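Local structure of histidine--tRNA ligase (Staphylococcus aureus, 1QE0) at residues A[143-148]-A[245-250]; A[160-165]-A[253-258]; A[265-270]-A[282-287]. The protein catalyses the ATP-dependent attachment of L-histidine to tRNA(His), releasing AMP and diphosphate, and works as a homodimeric class II aminoacyl-tRNA synthetase. All blocks are in the same frame, centred on the assembly; numbering follows the deposited sequence.

Contact 1 (A[143-148]-A[245-250]); sequences VLAMVM and LGIPYT. Unlike the reference sequence in segment 245-250: Thr-250 (reference Ile).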
# COMPACT_ATOMS: atom_id res chain seq x y z
N VAL A 143 -3.31 18.00 -10.61
CA VAL A 143 -2.57 16.77 -10.74
C VAL A 143 -1.12 17.01 -11.05
O VAL A 143 -0.28 16.20 -10.67
CB VAL A 143 -3.16 15.76 -11.71
CG1 VAL A 143 -4.67 15.86 -11.79
CG2 VAL A 143 -2.49 15.81 -13.02
N LEU A 144 -0.80 18.15 -11.69
CA LEU A 144 0.62 18.46 -12.02
C LEU A 144 1.36 18.96 -10.81
O LEU A 144 2.52 18.64 -10.62
CB LEU A 144 0.76 19.49 -13.13
CG LEU A 144 0.30 19.02 -14.50
CD1 LEU A 144 0.26 20.22 -15.40
CD2 LEU A 144 1.18 17.94 -15.05
N ALA A 145 0.70 19.76 -9.99
CA ALA A 145 1.28 20.26 -8.77
C ALA A 145 1.53 19.04 -7.86
O ALA A 145 2.55 18.98 -7.15
CB ALA A 145 0.33 21.21 -8.13
N MET A 146 0.63 18.06 -7.93
CA MET A 146 0.72 16.83 -7.13
C MET A 146 1.91 15.96 -7.55
O MET A 146 2.73 15.57 -6.70
CB MET A 146 -0.59 16.02 -7.25
CG MET A 146 -0.59 14.70 -6.48
SD MET A 146 -1.87 13.56 -7.08
CE MET A 146 -3.24 14.23 -6.37
N VAL A 147 2.02 15.65 -8.85
CA VAL A 147 3.10 14.81 -9.34
C VAL A 147 4.42 15.46 -8.94
O VAL A 147 5.39 14.77 -8.68
CB VAL A 147 2.99 14.51 -10.86
CG1 VAL A 147 3.01 15.77 -11.65
CG2 VAL A 147 4.12 13.61 -11.31
N MET A 148 4.42 16.78 -8.78
CA MET A 148 5.63 17.49 -8.38
C MET A 148 5.79 17.34 -6.88
O MET A 148 6.88 17.08 -6.36
CB MET A 148 5.50 18.96 -8.72
CG MET A 148 6.81 19.59 -9.04
SD MET A 148 7.38 18.99 -10.61
CE MET A 148 8.37 20.36 -11.08
N LEU A 245 1.29 28.84 -9.37
CA LEU A 245 1.80 27.97 -8.31
C LEU A 245 3.33 27.96 -8.27
O LEU A 245 3.93 27.32 -7.41
CB LEU A 245 1.29 26.54 -8.50
CG LEU A 245 -0.17 26.32 -8.83
CD1 LEU A 245 -0.39 24.94 -9.38
CD2 LEU A 245 -0.98 26.53 -7.61
N GLY A 246 3.96 28.57 -9.28
CA GLY A 246 5.40 28.61 -9.30
C GLY A 246 6.04 27.28 -9.60
O GLY A 246 7.07 26.93 -9.03
N ILE A 247 5.43 26.54 -10.50
CA ILE A 247 5.93 25.24 -10.90
C ILE A 247 6.63 25.44 -12.24
O ILE A 247 6.10 26.06 -13.15
CB ILE A 247 4.79 24.23 -10.97
CG1 ILE A 247 4.20 24.08 -9.56
CG2 ILE A 247 5.28 22.91 -11.55
CD1 ILE A 247 2.87 23.37 -9.46
N PRO A 248 7.90 25.07 -12.32
CA PRO A 248 8.64 25.23 -13.56
C PRO A 248 8.31 24.06 -14.47
O PRO A 248 8.09 22.95 -13.98
CB PRO A 248 10.09 25.18 -13.10
CG PRO A 248 10.04 25.50 -11.63
CD PRO A 248 8.82 24.73 -11.23
N TYR A 249 8.32 24.30 -15.79
CA TYR A 249 8.00 23.28 -16.77
C TYR A 249 8.68 23.54 -18.10
O TYR A 249 8.95 24.68 -18.48
CB TYR A 249 6.51 23.26 -17.00
CG TYR A 249 6.03 24.52 -17.62
CD1 TYR A 249 6.06 24.69 -18.99
CD2 TYR A 249 5.54 25.56 -16.84
CE1 TYR A 249 5.63 25.86 -19.59
CE2 TYR A 249 5.10 26.75 -17.42
CZ TYR A 249 5.15 26.89 -18.81
OH TYR A 249 4.70 28.05 -19.41
N THR A 250 8.82 22.48 -18.87
CA THR A 250 9.44 22.56 -20.17
C THR A 250 8.38 22.07 -21.15
O THR A 250 7.76 21.03 -20.95
CB THR A 250 10.72 21.64 -20.28
OG1 THR A 250 11.40 21.56 -19.01
CG2 THR A 250 11.70 22.19 -21.30

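Contact 2 (A[160-165]-A[253-258]); sequences KLVINS and PNLVRG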
# COMPACT_ATOMS: atom_id res chain seq x y z
N LYS A 160 12.42 17.66 -13.46
CA LYS A 160 12.19 18.49 -14.62
C LYS A 160 10.88 18.05 -15.27
O LYS A 160 10.79 16.96 -15.84
CB LYS A 160 13.42 18.36 -15.52
CG LYS A 160 13.28 18.25 -17.01
CD LYS A 160 14.54 17.53 -17.50
CE LYS A 160 15.51 18.41 -18.28
NZ LYS A 160 16.28 19.42 -17.50
N LEU A 161 9.85 18.85 -15.04
CA LEU A 161 8.49 18.61 -15.54
C LEU A 161 8.40 19.06 -16.99
O LEU A 161 8.72 20.19 -17.31
CB LEU A 161 7.45 19.32 -14.65
CG LEU A 161 5.93 19.35 -14.85
CD1 LEU A 161 5.52 18.64 -16.10
CD2 LEU A 161 5.22 18.73 -13.67
N VAL A 162 7.93 18.18 -17.84
CA VAL A 162 7.80 18.42 -19.25
C VAL A 162 6.34 18.19 -19.64
O VAL A 162 5.79 17.12 -19.39
CB VAL A 162 8.70 17.46 -20.00
CG1 VAL A 162 8.59 17.67 -21.48
CG2 VAL A 162 10.12 17.62 -19.53
N ILE A 163 5.73 19.20 -20.26
CA ILE A 163 4.32 19.15 -20.67
C ILE A 163 4.14 19.47 -22.16
O ILE A 163 5.04 19.96 -22.81
CB ILE A 163 3.48 20.15 -19.88
CG1 ILE A 163 3.90 21.56 -20.23
CG2 ILE A 163 3.66 19.96 -18.38
CD1 ILE A 163 3.09 22.60 -19.51
N ASN A 164 2.95 19.19 -22.67
CA ASN A 164 2.58 19.43 -24.05
C ASN A 164 1.05 19.27 -24.13
O ASN A 164 0.40 18.82 -23.18
CB ASN A 164 3.26 18.43 -25.01
CG ASN A 164 2.92 18.71 -26.50
OD1 ASN A 164 2.78 17.80 -27.34
ND2 ASN A 164 2.75 19.98 -26.80
N SER A 165 0.47 19.65 -25.26
CA SER A 165 -0.94 19.52 -25.43
C SER A 165 -1.20 19.02 -26.82
O SER A 165 -0.66 19.54 -27.77
CB SER A 165 -1.61 20.85 -25.30
OG SER A 165 -2.99 20.69 -25.61
N PRO A 253 7.06 20.10 -27.47
CA PRO A 253 6.11 19.93 -28.58
C PRO A 253 6.01 18.50 -29.06
O PRO A 253 4.95 18.07 -29.46
CB PRO A 253 6.70 20.81 -29.66
CG PRO A 253 7.25 21.92 -28.88
CD PRO A 253 7.97 21.23 -27.74
N ASN A 254 7.11 17.76 -28.97
CA ASN A 254 7.19 16.37 -29.43
C ASN A 254 6.74 15.33 -28.41
O ASN A 254 6.85 14.12 -28.65
CB ASN A 254 8.62 16.06 -29.87
CG ASN A 254 9.18 17.13 -30.80
OD1 ASN A 254 10.06 17.92 -30.41
ND2 ASN A 254 8.62 17.20 -31.99
N LEU A 255 6.25 15.79 -27.26
CA LEU A 255 5.79 14.90 -26.22
C LEU A 255 4.33 14.77 -26.50
O LEU A 255 3.51 15.54 -25.99
CB LEU A 255 6.02 15.50 -24.83
CG LEU A 255 5.32 14.79 -23.66
CD1 LEU A 255 5.67 13.32 -23.60
CD2 LEU A 255 5.70 15.50 -22.41
N VAL A 256 3.99 13.81 -27.34
CA VAL A 256 2.61 13.57 -27.70
C VAL A 256 2.31 12.10 -27.53
O VAL A 256 3.20 11.31 -27.26
CB VAL A 256 2.35 13.95 -29.16
CG1 VAL A 256 2.92 15.34 -29.45
CG2 VAL A 256 2.95 12.91 -30.10
N ARG A 257 1.04 11.76 -27.69
CA ARG A 257 0.56 10.39 -27.58
C ARG A 257 -0.40 10.11 -28.73
O ARG A 257 -1.32 10.89 -29.00
CB ARG A 257 -0.11 10.16 -26.23
CG ARG A 257 0.86 10.23 -25.05
CD ARG A 257 0.21 10.78 -23.79
NE ARG A 257 1.23 11.04 -22.78
CZ ARG A 257 1.26 10.48 -21.57
NH1 ARG A 257 0.30 9.63 -21.21
NH2 ARG A 257 2.27 10.75 -20.76
N GLY A 258 -0.14 9.01 -29.43
CA GLY A 258 -0.93 8.61 -30.57
C GLY A 258 -2.36 8.17 -30.30
O GLY A 258 -3.24 8.42 -31.13

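Contact 3 (A[265-270]-A[282-287]); sequences TAFELM and TLCGGG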
# COMPACT_ATOMS: atom_id res chain seq x y z
N THR A 265 -3.61 18.13 -21.93
CA THR A 265 -2.36 17.98 -21.20
C THR A 265 -1.69 16.63 -21.20
O THR A 265 -2.33 15.61 -20.98
CB THR A 265 -2.50 18.47 -19.82
OG1 THR A 265 -2.95 19.81 -19.92
CG2 THR A 265 -1.15 18.47 -19.10
N ALA A 266 -0.40 16.66 -21.51
CA ALA A 266 0.42 15.46 -21.55
C ALA A 266 1.66 15.93 -20.82
O ALA A 266 2.03 17.09 -20.94
CB ALA A 266 0.74 15.09 -22.96
N PHE A 267 2.20 15.08 -19.95
CA PHE A 267 3.38 15.45 -19.21
C PHE A 267 4.23 14.26 -18.83
O PHE A 267 3.81 13.10 -18.96
CB PHE A 267 3.02 16.28 -17.97
CG PHE A 267 2.44 15.48 -16.85
CD1 PHE A 267 1.08 15.16 -16.83
CD2 PHE A 267 3.27 14.98 -15.84
CE1 PHE A 267 0.55 14.36 -15.83
CE2 PHE A 267 2.75 14.17 -14.82
CZ PHE A 267 1.40 13.86 -14.82
N GLU A 268 5.44 14.56 -18.37
CA GLU A 268 6.41 13.58 -17.97
C GLU A 268 7.28 14.30 -16.98
O GLU A 268 7.59 15.47 -17.20
CB GLU A 268 7.22 13.18 -19.17
CG GLU A 268 7.09 11.73 -19.42
CD GLU A 268 7.79 11.28 -20.68
OE1 GLU A 268 7.19 10.43 -21.39
OE2 GLU A 268 8.92 11.75 -20.95
N LEU A 269 7.55 13.67 -15.84
CA LEU A 269 8.39 14.27 -14.81
C LEU A 269 9.71 13.59 -15.04
O LEU A 269 9.75 12.36 -15.24
CB LEU A 269 7.92 13.94 -13.39
CG LEU A 269 8.16 15.01 -12.31
CD1 LEU A 269 7.97 14.47 -10.95
CD2 LEU A 269 9.52 15.55 -12.39
N MET A 270 10.79 14.35 -15.07
CA MET A 270 12.06 13.70 -15.28
C MET A 270 13.16 14.10 -14.33
O MET A 270 13.11 15.13 -13.66
CB MET A 270 12.50 13.74 -16.76
CG MET A 270 11.58 14.48 -17.70
SD MET A 270 11.83 13.97 -19.40
CE MET A 270 11.31 12.29 -19.28
N THR A 282 12.73 9.03 -16.84
CA THR A 282 11.39 9.51 -16.67
C THR A 282 10.95 8.85 -15.39
O THR A 282 10.97 7.63 -15.26
CB THR A 282 10.52 8.98 -17.76
OG1 THR A 282 11.20 9.14 -19.01
CG2 THR A 282 9.21 9.71 -17.79
N LEU A 283 10.62 9.68 -14.41
CA LEU A 283 10.17 9.17 -13.13
C LEU A 283 8.65 8.82 -13.17
O LEU A 283 8.22 7.75 -12.71
CB LEU A 283 10.45 10.26 -12.09
CG LEU A 283 11.57 10.03 -11.08
CD1 LEU A 283 12.64 9.18 -11.67
CD2 LEU A 283 12.12 11.35 -10.64
N CYS A 284 7.87 9.72 -13.77
CA CYS A 284 6.42 9.61 -13.86
C CYS A 284 5.89 10.17 -15.17
O CYS A 284 6.55 10.96 -15.83
CB CYS A 284 5.82 10.41 -12.72
SG CYS A 284 4.08 10.62 -12.85
N GLY A 285 4.67 9.80 -15.52
CA GLY A 285 4.05 10.28 -16.76
C GLY A 285 2.52 10.14 -16.79
O GLY A 285 1.95 9.30 -16.08
N GLY A 286 1.86 10.94 -17.62
CA GLY A 286 0.41 10.88 -17.71
C GLY A 286 -0.20 11.98 -18.54
O GLY A 286 0.49 12.63 -19.31
N GLY A 287 -1.51 12.20 -18.39
CA GLY A 287 -2.24 13.22 -19.15
C GLY A 287 -3.75 13.02 -19.21
O GLY A 287 -4.26 12.05 -18.63

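Contact 1 (A[143-148]-A[245-250])
In Ile-247, CG1 stands anti to the carbonyl carbon (chi1 -63°) and the chain runs on extended (chi2 167°), which carries CD1 out to the helix at 143-148; Met-148 instead bends at chi2 (71°), so that its CE lies beside the same isoleucine. Residues 245-250 form the exit from helix 231-245, closed by a Schellman motif in which Gly-246 is the first residue to leave helical geometry. Its phi is positive, a conformation easy for a residue without a beta carbon, and the chain then runs by way of Ile-247 and Pro-248 to strand 250-251 of the synthetase core.

The contact is entirely apolar. Ile-247 CD1 sits 3.6 Å from both CA and CB of Ala-145, touching the helix backbone itself. Alanine suits this place because its single methyl lets the loop come close: the CA atoms of Ala-145 and Ile-247 are 7.1 Å apart. Leu-245 CD1 meets the same methyl, 4.0 Å from Ala-145 CB, while Leu-245 also packs on Asn-350 of the second subunit. On the sheet side of helix 137-153, Val-147 rests on Phe-267 and Leu-269.

The side chains of Met-148 and Ile-247 lie antiparallel, passing one another, with Met-148 CE 4.0 Å from Ile-247 CG2. The long thioether arm then spans to the next residue, where Met-148 CE lies 4.4 Å from Pro-248 CD.

Contact 2 (A[160-165]-A[253-258])
Residues 255-258 (LVRG) open the histidine A motif of histidyl-tRNA synthetases, which in relatives probably lines the pocket for the amino acid; here the loop at 253-258 lies against strand 159-165 of the class II sheet. That strand pairs in parallel with 250-251 on one edge and antiparallel with 265-272 on the other. Just past strand 250-251 the loop turns across Val-162 and Asn-164, whose CB atoms both point to it.

Leu-255 lies over the face of the strand. It is the centre of an inverse gamma turn, in which Val-256 N makes a weak bond of 3.2 Å to Asn-254 O, and this kink goes with a CB that points to the strand. With CG anti to the backbone N (chi1 168°), the branch CD2 reaches over the strand, 3.7 Å from Val-162 CG1. The two side chains cross obliquely. Val-162 has its CG1 anti to the backbone N too (chi1 180°); a branched residue serves a strand well and offers a methyl to the leucine fork. Leu-255 also touches Glu-268 and so reaches strand 265-272.

Asn-164 fills the other half of the contact. Its CG is anti to the backbone N (chi1 -178°), which sends the amide group between the loop carbonyls: Asn-164 CG lies 3.3 Å from Leu-255 O and 3.6 Å from Pro-253 O. An amide suits a place beside carbonyl oxygens because its NH2 group could donate to them. Beneath it, Asn-164 CB packs 4.0 Å from Leu-255 CB.

Contact 3 (A[265-270]-A[282-287])
Cys-284 O is held twice. Leu-269 N gives it a nearly straight hydrogen bond, with 165° at the hydrogen, and the N-H comes in above the carbonyl plane. The second grip is a weaker CA-H...O contact from Glu-268 CA to Cys-284 O at 3.4 Å. Leu-269 O has the matching pair, a hydrogen bond from Leu-283 N of 2.9 Å and a CA-H...O contact from Thr-282 CA. Leu-283 and Cys-284 therefore both face Leu-269, a classic beta bulge that shifts the register by one residue before Met-270 meets Thr-282.

Toward Gly-287 the ladder between strands 265-272 and 280-290 is regular, Phe-267 and Gly-286 exchanging two backbone hydrogen bonds. This hairpin belongs to the antiparallel active-site sheet of class II synthetases, and the three glycines probably begin the family's glycine-rich histidine B motif. In Phe-267, CG stands between the backbone N and the carbonyl carbon (chi1 75°), so the ring turns back over the neighbouring strand, and Gly-286 N lies 4.0 Å above one face, offset toward the rim. Having no side chain on that face of the sheet, Gly-286 lets the ring lie close to the backbone. Cys-284 SG approaches the ring obliquely, 5.5 Å from its centroid, a sulfur-aromatic contact suited to this buried face, which helix 137-153 covers through Leu-144 and Val-147.

On the face of Glu-268 and Met-270, the aliphatic part of the glutamate crosses Thr-282 obliquely, Glu-268 CG lying 3.4 Å from Thr-282 CG2. Met-270 runs alongside the same threonine and brings CE to its hydroxyl end.

All three contacts lie in the synthetase core and share its central sheet, but at different depths. Contact 3 is buried and is held chiefly by backbone hydrogen bonds between adjacent strands; contacts 1 and 2 are partly buried and rest on side chains meeting loops. At strand 265-272, helix 137-153 of contact 1 and the 253-258 loop of contact 2 lie on opposite faces of the sheet. Strand 159-165 is the bridge: probable hydrogen bonds join Val-162 to Glu-268 of contact 3 and Leu-161 to Thr-250 of contact 1. Contact 1 is purely apolar, while contact 2 adds an amide beside carbonyls.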